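Local coordinates for KLLA0F20702p (Kluyveromyces lactis, PDB 5Y5A), which probably acts as the Est1 subunit of yeast telomerase, binding Cdc13 so that the enzyme is recruited to telomeres, at residues 133-136 and 137-140; 184-187 and 188-191; 192-195 and 196-199; 232-235 and 236-239. All blocks are in the same frame, centred on the assembly; numbering follows the deposited sequence.

Contact 1. Residues 133-136 and 137-140; sequences LYYS and TLEL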
loop_
_atom_site.group_PDB
_atom_site.type_symbol
_atom_site.label_atom_id
_atom_site.label_comp_id
_atom_site.label_asym_id
_atom_site.label_seq_id
_atom_site.Cartn_x
_atom_site.Cartn_y
_atom_site.Cartn_z
ATOM N N LEU A 133 -12.049 20.465 13.572
ATOM C CA LEU A 133 -11.513 19.782 14.746
ATOM C C LEU A 133 -10.162 19.125 14.450
ATOM O O LEU A 133 -9.237 19.177 15.262
ATOM C CB LEU A 133 -12.502 18.736 15.248
ATOM C CG LEU A 133 -12.107 18.001 16.529
ATOM C CD1 LEU A 133 -12.120 18.939 17.716
ATOM C CD2 LEU A 133 -13.048 16.852 16.772
ATOM N N TYR A 134 -10.042 18.528 13.273
ATOM C CA TYR A 134 -8.815 17.831 12.907
ATOM C C TYR A 134 -7.738 18.768 12.382
ATOM O O TYR A 134 -6.566 18.628 12.730
ATOM C CB TYR A 134 -9.113 16.755 11.870
ATOM C CG TYR A 134 -9.953 15.634 12.423
ATOM C CD1 TYR A 134 -9.500 14.867 13.492
ATOM C CD2 TYR A 134 -11.196 15.343 11.883
ATOM C CE1 TYR A 134 -10.266 13.844 14.009
ATOM C CE2 TYR A 134 -11.968 14.317 12.391
ATOM C CZ TYR A 134 -11.500 13.573 13.453
ATOM O OH TYR A 134 -12.264 12.553 13.960
ATOM N N TYR A 135 -8.134 19.716 11.540
ATOM C CA TYR A 135 -7.184 20.658 10.968
ATOM C C TYR A 135 -6.681 21.668 12.009
ATOM O O TYR A 135 -5.560 22.161 11.895
ATOM C CB TYR A 135 -7.806 21.386 9.772
ATOM C CG TYR A 135 -6.814 22.216 8.986
ATOM C CD1 TYR A 135 -5.838 21.611 8.209
ATOM C CD2 TYR A 135 -6.854 23.605 9.023
ATOM C CE1 TYR A 135 -4.927 22.358 7.491
ATOM C CE2 TYR A 135 -5.948 24.363 8.302
ATOM C CZ TYR A 135 -4.983 23.732 7.541
ATOM O OH TYR A 135 -4.076 24.479 6.825
ATOM N N SER A 136 -7.505 21.977 13.013
ATOM C CA SER A 136 -7.076 22.836 14.122
ATOM C C SER A 136 -5.901 22.198 14.833
ATOM O O SER A 136 -4.924 22.862 15.182
ATOM C CB SER A 136 -8.194 23.065 15.145
ATOM O OG SER A 136 -9.282 23.785 14.602
ATOM N N THR A 137 -6.019 20.896 15.056
ATOM C CA THR A 137 -5.023 20.153 15.801
ATOM C C THR A 137 -3.699 20.148 15.042
ATOM O O THR A 137 -2.644 20.376 15.634
ATOM C CB THR A 137 -5.506 18.724 16.070
ATOM O OG1 THR A 137 -6.854 18.780 16.555
ATOM C CG2 THR A 137 -4.632 18.049 17.111
ATOM N N LEU A 138 -3.762 19.912 13.733
ATOM C CA LEU A 138 -2.591 20.024 12.866
ATOM C C LEU A 138 -1.923 21.393 12.995
ATOM O O LEU A 138 -0.724 21.483 13.272
ATOM C CB LEU A 138 -2.974 19.782 11.407
ATOM C CG LEU A 138 -3.079 18.334 10.941
ATOM C CD1 LEU A 138 -3.478 18.287 9.479
ATOM C CD2 LEU A 138 -1.768 17.606 11.165
ATOM N N GLU A 139 -2.705 22.449 12.786
ATOM C CA GLU A 139 -2.207 23.820 12.889
ATOM C C GLU A 139 -1.624 24.095 14.270
ATOM O O GLU A 139 -0.600 24.766 14.395
ATOM C CB GLU A 139 -3.321 24.832 12.589
ATOM C CG GLU A 139 -3.709 24.940 11.123
ATOM C CD GLU A 139 -4.784 25.989 10.882
ATOM O OE1 GLU A 139 -5.746 26.054 11.677
ATOM O OE2 GLU A 139 -4.668 26.750 9.897
ATOM N N LEU A 140 -2.290 23.582 15.302
ATOM C CA LEU A 140 -1.793 23.695 16.667
ATOM C C LEU A 140 -0.419 23.060 16.777
ATOM O O LEU A 140 0.523 23.673 17.274
ATOM C CB LEU A 140 -2.751 23.031 17.657
ATOM C CG LEU A 140 -2.225 22.905 19.091
ATOM C CD1 LEU A 140 -2.076 24.275 19.737
ATOM C CD2 LEU A 140 -3.107 22.008 19.943
#
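Glu139 lays its CG over one face of the Tyr135 ring, one helical turn earlier, and runs on extended from there. CG is 4.1 Å from the ring centroid, in a CH-pi contact. Further out the carboxylate runs along the CD2–CE2 side of the ring, its plane turned 41° against it, and Glu139 OE2 comes within 3.1 Å of Tyr135 CE2. The ring can meet Glu139 because CG of Tyr135 stands anti to its own backbone N (chi1 -171°). Leu138 adds a looser apolar touch, with its CD1 4.3 Å from Tyr135 CD1. At the far end of the ring, Tyr135 OH is hydrogen-bonded to Leu159 O. Cutting Tyr135 back to alanine is likely to leave the Glu139 chain without the surface it rests on and free to turn, and Leu159 O without its hydroxyl partner.

Behind these side chains run the usual i to i+4 bonds, among them Glu139 N to Tyr135 O (3.0 Å) and Leu140 N to Ser136 O (2.7 Å). Thr137 turns OG1 back to Leu133 O at 2.7 Å, almost in line with that carbonyl, so its buried hydroxyl is satisfied within the helix. Tyr134 bonds through OH to His90 ND1.

Three helices pack against this part of helix 113-144, while Glu139 remains exposed: Leu133, Thr137 and Leu140 meet helix 33-53, Tyr134 meets helix 78-105, and Leu138 faces helix 179-206.

Contact 2. Residues 184-187 and 188-191; sequences CVMA and SQRC
The Arg190 guanidinium meets Met186 and Gln189 in different ways: Met186 CE approaches obliquely, 3.4 Å from Arg190 NH1, while Gln189 OE1 sits at the edge, in the plane of the group. All of this stands on helix 179-206, in the Est1 family region of the TPR clan. Arg190 NH1 donates to Gln189 OE1 at 2.8 Å with an N-H...O angle of 151°. Met186 and Arg190, four residues apart, lie side by side and point the same way; the Met186 chain bends at both of its later torsions (chi2 -49°, chi3 -72°), which brings the methyl round to the guanidinium. Asp83 OD1 forms a salt bridge with Arg190 NE, giving the charge a partner on helix 78-105 and probably fixing the rotation of the group.

Under the side chains run the regular helical bonds, among them Gln189 N to Val185 O (2.8 Å) and Arg190 N to Met186 O (2.9 Å). Val185 and Met186 also touch apolar side chains of the bound peptide, so this part of the helix probably forms some of the surface the peptide rests on. On another flank Ser188 packs against Ile141 of helix 113-144. Its buried hydroxyl is held within the turn: Ser188 N and Ser188 OG reach Cys184 O, both at 3.0 Å, from opposite faces of the carbonyl plane.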
loop_
_atom_site.group_PDB
_atom_site.type_symbol
_atom_site.label_atom_id
_atom_site.label_comp_id
_atom_site.label_asym_id
_atom_site.label_seq_id
_atom_site.Cartn_x
_atom_site.Cartn_y
_atom_site.Cartn_z
ATOM N N CYS A 184 3.190 13.363 18.752
ATOM C CA CYS A 184 2.887 14.491 17.880
ATOM C C CYS A 184 2.685 14.055 16.439
ATOM O O CYS A 184 1.747 14.503 15.779
ATOM C CB CYS A 184 4.000 15.535 17.941
ATOM S SG CYS A 184 4.093 16.420 19.496
ATOM N N VAL A 185 3.579 13.193 15.954
ATOM C CA VAL A 185 3.505 12.709 14.583
ATOM C C VAL A 185 2.287 11.813 14.404
ATOM O O VAL A 185 1.564 11.925 13.412
ATOM C CB VAL A 185 4.783 11.940 14.181
ATOM C CG1 VAL A 185 4.648 11.383 12.780
ATOM C CG2 VAL A 185 5.998 12.852 14.274
ATOM N N MET A 186 2.055 10.931 15.372
ATOM C CA MET A 186 0.866 10.079 15.348
ATOM C C MET A 186 -0.422 10.910 15.395
ATOM O O MET A 186 -1.407 10.578 14.739
ATOM C CB MET A 186 0.890 9.083 16.510
ATOM C CG MET A 186 2.000 8.054 16.414
ATOM S SD MET A 186 2.048 7.278 14.790
ATOM C CE MET A 186 0.597 6.231 14.836
ATOM N N ALA A 187 -0.415 11.985 16.171
ATOM C CA ALA A 187 -1.586 12.857 16.229
ATOM C C ALA A 187 -1.836 13.470 14.860
ATOM O O ALA A 187 -2.974 13.536 14.398
ATOM C CB ALA A 187 -1.407 13.942 17.275
ATOM N N SER A 188 -0.756 13.900 14.213
ATOM C CA SER A 188 -0.837 14.483 12.883
ATOM C C SER A 188 -1.367 13.471 11.884
ATOM O O SER A 188 -2.252 13.778 11.086
ATOM C CB SER A 188 0.528 14.997 12.443
ATOM O OG SER A 188 0.953 16.048 13.294
ATOM N N GLN A 189 -0.829 12.259 11.948
ATOM C CA GLN A 189 -1.257 11.182 11.070
ATOM C C GLN A 189 -2.747 10.895 11.241
ATOM O O GLN A 189 -3.459 10.648 10.269
ATOM C CB GLN A 189 -0.432 9.918 11.338
ATOM C CG GLN A 189 -0.632 8.812 10.315
ATOM C CD GLN A 189 -1.815 7.919 10.628
ATOM O OE1 GLN A 189 -2.200 7.760 11.786
ATOM N NE2 GLN A 189 -2.395 7.327 9.592
ATOM N N ARG A 190 -3.223 10.927 12.479
ATOM C CA ARG A 190 -4.641 10.706 12.720
ATOM C C ARG A 190 -5.481 11.830 12.127
ATOM O O ARG A 190 -6.534 11.577 11.537
ATOM C CB ARG A 190 -4.918 10.567 14.211
ATOM C CG ARG A 190 -4.346 9.289 14.803
ATOM C CD ARG A 190 -4.811 8.057 14.034
ATOM N NE ARG A 190 -4.723 6.870 14.873
ATOM C CZ ARG A 190 -3.714 6.007 14.849
ATOM N NH1 ARG A 190 -2.709 6.178 13.999
ATOM N NH2 ARG A 190 -3.720 4.966 15.666
ATOM N N CYS A 191 -5.009 13.066 12.273
ATOM C CA CYS A 191 -5.719 14.213 11.716
ATOM C C CYS A 191 -5.844 14.074 10.208
ATOM O O CYS A 191 -6.916 14.278 9.643
ATOM C CB CYS A 191 -5.008 15.520 12.058
ATOM S SG CYS A 191 -5.104 15.987 13.785
#

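Contact 3. Residues 192-195 and 196-199; sequences LLYI and GCSQ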
loop_
_atom_site.group_PDB
_atom_site.type_symbol
_atom_site.label_atom_id
_atom_site.label_comp_id
_atom_site.label_asym_id
_atom_site.label_seq_id
_atom_site.Cartn_x
_atom_site.Cartn_y
_atom_site.Cartn_z
ATOM N N LEU A 192 -4.741 13.722 9.561
ATOM C CA LEU A 192 -4.747 13.528 8.124
ATOM C C LEU A 192 -5.617 12.332 7.731
ATOM O O LEU A 192 -6.304 12.373 6.713
ATOM C CB LEU A 192 -3.319 13.349 7.613
ATOM C CG LEU A 192 -2.413 14.569 7.815
ATOM C CD1 LEU A 192 -0.958 14.183 7.623
ATOM C CD2 LEU A 192 -2.792 15.705 6.872
ATOM N N LEU A 193 -5.594 11.277 8.544
ATOM C CA LEU A 193 -6.417 10.095 8.285
ATOM C C LEU A 193 -7.912 10.402 8.347
ATOM O O LEU A 193 -8.675 9.986 7.475
ATOM C CB LEU A 193 -6.092 8.972 9.277
ATOM C CG LEU A 193 -6.945 7.698 9.152
ATOM C CD1 LEU A 193 -6.710 6.985 7.816
ATOM C CD2 LEU A 193 -6.697 6.734 10.307
ATOM N N TYR A 194 -8.335 11.128 9.373
ATOM C CA TYR A 194 -9.762 11.327 9.585
ATOM C C TYR A 194 -10.312 12.485 8.753
ATOM O O TYR A 194 -11.508 12.542 8.469
ATOM C CB TYR A 194 -10.050 11.531 11.070
ATOM C CG TYR A 194 -9.739 10.295 11.879
ATOM C CD1 TYR A 194 -10.177 9.042 11.458
ATOM C CD2 TYR A 194 -8.986 10.368 13.050
ATOM C CE1 TYR A 194 -9.883 7.893 12.188
ATOM C CE2 TYR A 194 -8.687 9.227 13.785
ATOM C CZ TYR A 194 -9.138 7.994 13.351
ATOM O OH TYR A 194 -8.850 6.862 14.080
ATOM N N ILE A 195 -9.443 13.402 8.353
ATOM C CA ILE A 195 -9.831 14.377 7.346
ATOM C C ILE A 195 -10.120 13.610 6.057
ATOM O O ILE A 195 -11.133 13.849 5.402
ATOM C CB ILE A 195 -8.742 15.448 7.123
ATOM C CG1 ILE A 195 -8.783 16.484 8.250
ATOM C CG2 ILE A 195 -8.931 16.139 5.788
ATOM C CD1 ILE A 195 -7.697 17.530 8.166
ATOM N N GLY A 196 -9.238 12.664 5.725
ATOM C CA GLY A 196 -9.400 11.822 4.549
ATOM C C GLY A 196 -10.734 11.098 4.511
ATOM O O GLY A 196 -11.493 11.223 3.543
ATOM N N CYS A 197 -11.027 10.350 5.571
ATOM C CA CYS A 197 -12.305 9.650 5.696
ATOM C C CYS A 197 -13.500 10.585 5.585
ATOM O O CYS A 197 -14.483 10.259 4.923
ATOM C CB CYS A 197 -12.391 8.910 7.027
ATOM S SG CYS A 197 -11.093 7.704 7.307
ATOM N N SER A 198 -13.420 11.733 6.254
ATOM C CA SER A 198 -14.512 12.702 6.249
ATOM C C SER A 198 -14.762 13.207 4.836
ATOM O O SER A 198 -15.902 13.288 4.393
ATOM C CB SER A 198 -14.205 13.874 7.178
ATOM O OG SER A 198 -13.963 13.421 8.494
ATOM N N GLN A 199 -13.679 13.539 4.140
ATOM C CA GLN A 199 -13.742 13.985 2.755
ATOM C C GLN A 199 -14.358 12.929 1.847
ATOM O O GLN A 199 -15.122 13.260 0.938
ATOM C CB GLN A 199 -12.347 14.347 2.247
ATOM C CG GLN A 199 -11.810 15.636 2.807
ATOM C CD GLN A 199 -12.656 16.815 2.400
ATOM O OE1 GLN A 199 -13.148 16.879 1.271
ATOM N NE2 GLN A 199 -12.844 17.754 3.320
#
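Ser198 doubles the helical bond to Tyr194 in this buried run of alpha helix 179-206, part of the Est1 family region of the TPR clan. Among the hydrogen bonds, Tyr194 O takes two donors from that one residue: Ser198 N at 3.0 Å, lying above the carbonyl plane, and Ser198 OG at 2.6 Å, nearer to the plane. With OG swung beside its own backbone N (chi1 -57°), the hydroxyl comes down on the carbonyl four residues back, and a polar atom in a buried place is satisfied inside the helix. The Ser198 side chain also touches Trp86 and Phe94 of helix 78-105. Replacing Ser198 by alanine would probably leave Tyr194 O with the less well directed amide bond alone in this turn and open a small gap against those two rings. The adjacent backbone bonds run from Cys197 N to Leu193 O and from Gln199 N to Ile195 O.

The apolar contacts are light. Cys197 SG comes within 4.5 Å of both Leu193 CD1 and Tyr194 CD1, and it meets the tyrosine ring obliquely. The aromatic interaction lies outside the helix: Tyr194 stacks on Trp86, and its OH bonds to Asp83 OD1, so ring and hydroxyl are both held by the same neighbouring helix. On the flank facing helices 113-144 and 218-230, Ile195 and Gln199 lie side by side; the Gln199 chain hugs the backbone before bending at chi2, its CG 3.2 Å from Ile195 O and 4.2 Å from Ile195 CG2.

Contact 4. Residues 232-235 and 236-239; sequences PSVG and ETFL
Phe238 lays the edge of its ring along the carbonyl oxygens of the loop before it, and this is the tight part of the contact. Pro232 O lies 3.5 Å from Phe238 CE1, Val234 O is 3.6 Å from Phe238 CD1, and Gly235 O also sits at the edge, in the ring plane. Three partly negative oxygens thus face the C-H rim, an arrangement that probably suits the slightly positive edge of the ring. The first torsion of Phe238 (chi1 -64°) places CG beside its backbone N, and this directs the ring edge at the loop carbonyls. Arg241 makes a cation-pi contact with the same ring, and helix 251-263 packs on it through Gln257 and Ser261. One backbone bond closes the turn: Leu239 N donates to Gly235 O at 3.1 Å.

Val234 and Thr237 are buried too, but their contact is longer and bridged by water. The two side chains cross at about a right angle, with Val234 CG1 3.8 Å from Thr237 OG1. The water donates to Val234 O at 2.7 Å and accepts from Thr237 OG1 at 2.9 Å. Glu236 is the partly exposed side; its carboxylate leads away from the loop, where OE1 is hydrogen-bonded to Ser268 OG.

Ser233 takes a different course: its OG bonds to the backbone of the bound peptide. The whole is the loop and first turn of helix 235-247, a short connection between consecutive helices, as in the alpha-helical arrays of the TPR clan.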
loop_
_atom_site.group_PDB
_atom_site.type_symbol
_atom_site.label_atom_id
_atom_site.label_comp_id
_atom_site.label_asym_id
_atom_site.label_seq_id
_atom_site.Cartn_x
_atom_site.Cartn_y
_atom_site.Cartn_z
ATOM N N PRO A 232 4.196 5.476 7.386
ATOM C CA PRO A 232 3.778 4.430 6.444
ATOM C C PRO A 232 3.441 3.097 7.109
ATOM O O PRO A 232 2.819 2.253 6.467
ATOM C CB PRO A 232 4.993 4.298 5.518
ATOM C CG PRO A 232 6.152 4.803 6.342
ATOM C CD PRO A 232 5.591 5.908 7.169
ATOM N N SER A 233 3.819 2.912 8.369
ATOM C CA SER A 233 3.502 1.662 9.068
ATOM C C SER A 233 2.001 1.460 9.308
ATOM O O SER A 233 1.548 0.333 9.520
ATOM C CB SER A 233 4.224 1.602 10.413
ATOM O OG SER A 233 3.599 2.468 11.343
ATOM N N VAL A 234 1.232 2.546 9.285
ATOM C CA VAL A 234 -0.173 2.471 9.665
ATOM C C VAL A 234 -1.023 1.959 8.510
ATOM O O VAL A 234 -1.209 2.643 7.497
ATOM C CB VAL A 234 -0.689 3.842 10.158
ATOM C CG1 VAL A 234 -2.206 3.857 10.267
ATOM C CG2 VAL A 234 -0.060 4.171 11.500
ATOM N N GLY A 235 -1.523 0.737 8.672
ATOM C CA GLY A 235 -2.310 0.082 7.648
ATOM C C GLY A 235 -3.596 0.806 7.302
ATOM O O GLY A 235 -4.024 0.787 6.144
ATOM N N GLU A 236 -4.206 1.452 8.298
ATOM C CA GLU A 236 -5.530 2.038 8.130
ATOM C C GLU A 236 -5.576 3.058 6.995
ATOM O O GLU A 236 -6.598 3.208 6.327
ATOM C CB GLU A 236 -5.997 2.685 9.435
ATOM C CG GLU A 236 -7.492 2.978 9.478
ATOM C CD GLU A 236 -8.346 1.717 9.530
ATOM O OE1 GLU A 236 -7.844 0.660 9.978
ATOM O OE2 GLU A 236 -9.530 1.789 9.131
ATOM N N THR A 237 -4.463 3.745 6.767
ATOM C CA THR A 237 -4.393 4.719 5.688
ATOM C C THR A 237 -4.571 4.066 4.321
ATOM O O THR A 237 -5.255 4.594 3.458
ATOM C CB THR A 237 -3.058 5.459 5.691
ATOM O OG1 THR A 237 -2.727 5.840 7.030
ATOM C CG2 THR A 237 -3.155 6.688 4.814
ATOM N N PHE A 238 -3.930 2.921 4.133
ATOM C CA PHE A 238 -4.063 2.156 2.895
ATOM C C PHE A 238 -5.483 1.620 2.761
ATOM O O PHE A 238 -6.045 1.601 1.670
ATOM C CB PHE A 238 -3.047 1.000 2.860
ATOM C CG PHE A 238 -1.615 1.454 2.832
ATOM C CD1 PHE A 238 -0.942 1.742 4.013
ATOM C CD2 PHE A 238 -0.938 1.590 1.628
ATOM C CE1 PHE A 238 0.382 2.163 3.992
ATOM C CE2 PHE A 238 0.385 2.004 1.600
ATOM C CZ PHE A 238 1.045 2.293 2.782
ATOM N N LEU A 239 -6.061 1.192 3.880
ATOM C CA LEU A 239 -7.425 0.676 3.868
ATOM C C LEU A 239 -8.399 1.724 3.332
ATOM O O LEU A 239 -9.234 1.437 2.470
ATOM C CB LEU A 239 -7.865 0.235 5.268
ATOM C CG LEU A 239 -9.263 -0.391 5.248
ATOM C CD1 LEU A 239 -9.191 -1.866 4.858
ATOM C CD2 LEU A 239 -9.998 -0.212 6.562
HETATM O O HOH W 1 0.060 5.005 6.900
#

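In the fold
Contacts 2 and 3 are consecutive runs of helix 179-206, their centres 12 Å apart, and that helix is the hub. Helix 113-144 carries contact 1 along one flank, about 10 Å from contact 2 between centres; Tyr134 CZ lies 3.5 Å from Tyr194 CB of contact 3. Contact 4 lies on another flank, 13 Å from contacts 2 and 3 between centres, and Gln189 NE2 reaches Val234 CG1 at 3.5 Å. Contacts 1 and 4 do not touch; their nearest atoms are about 12 Å apart. The bound peptide, presumably from Cdc13, is met by contacts 2 and 4, so the Est1 region and the DNA/RNA-binding region both contribute residues to its site.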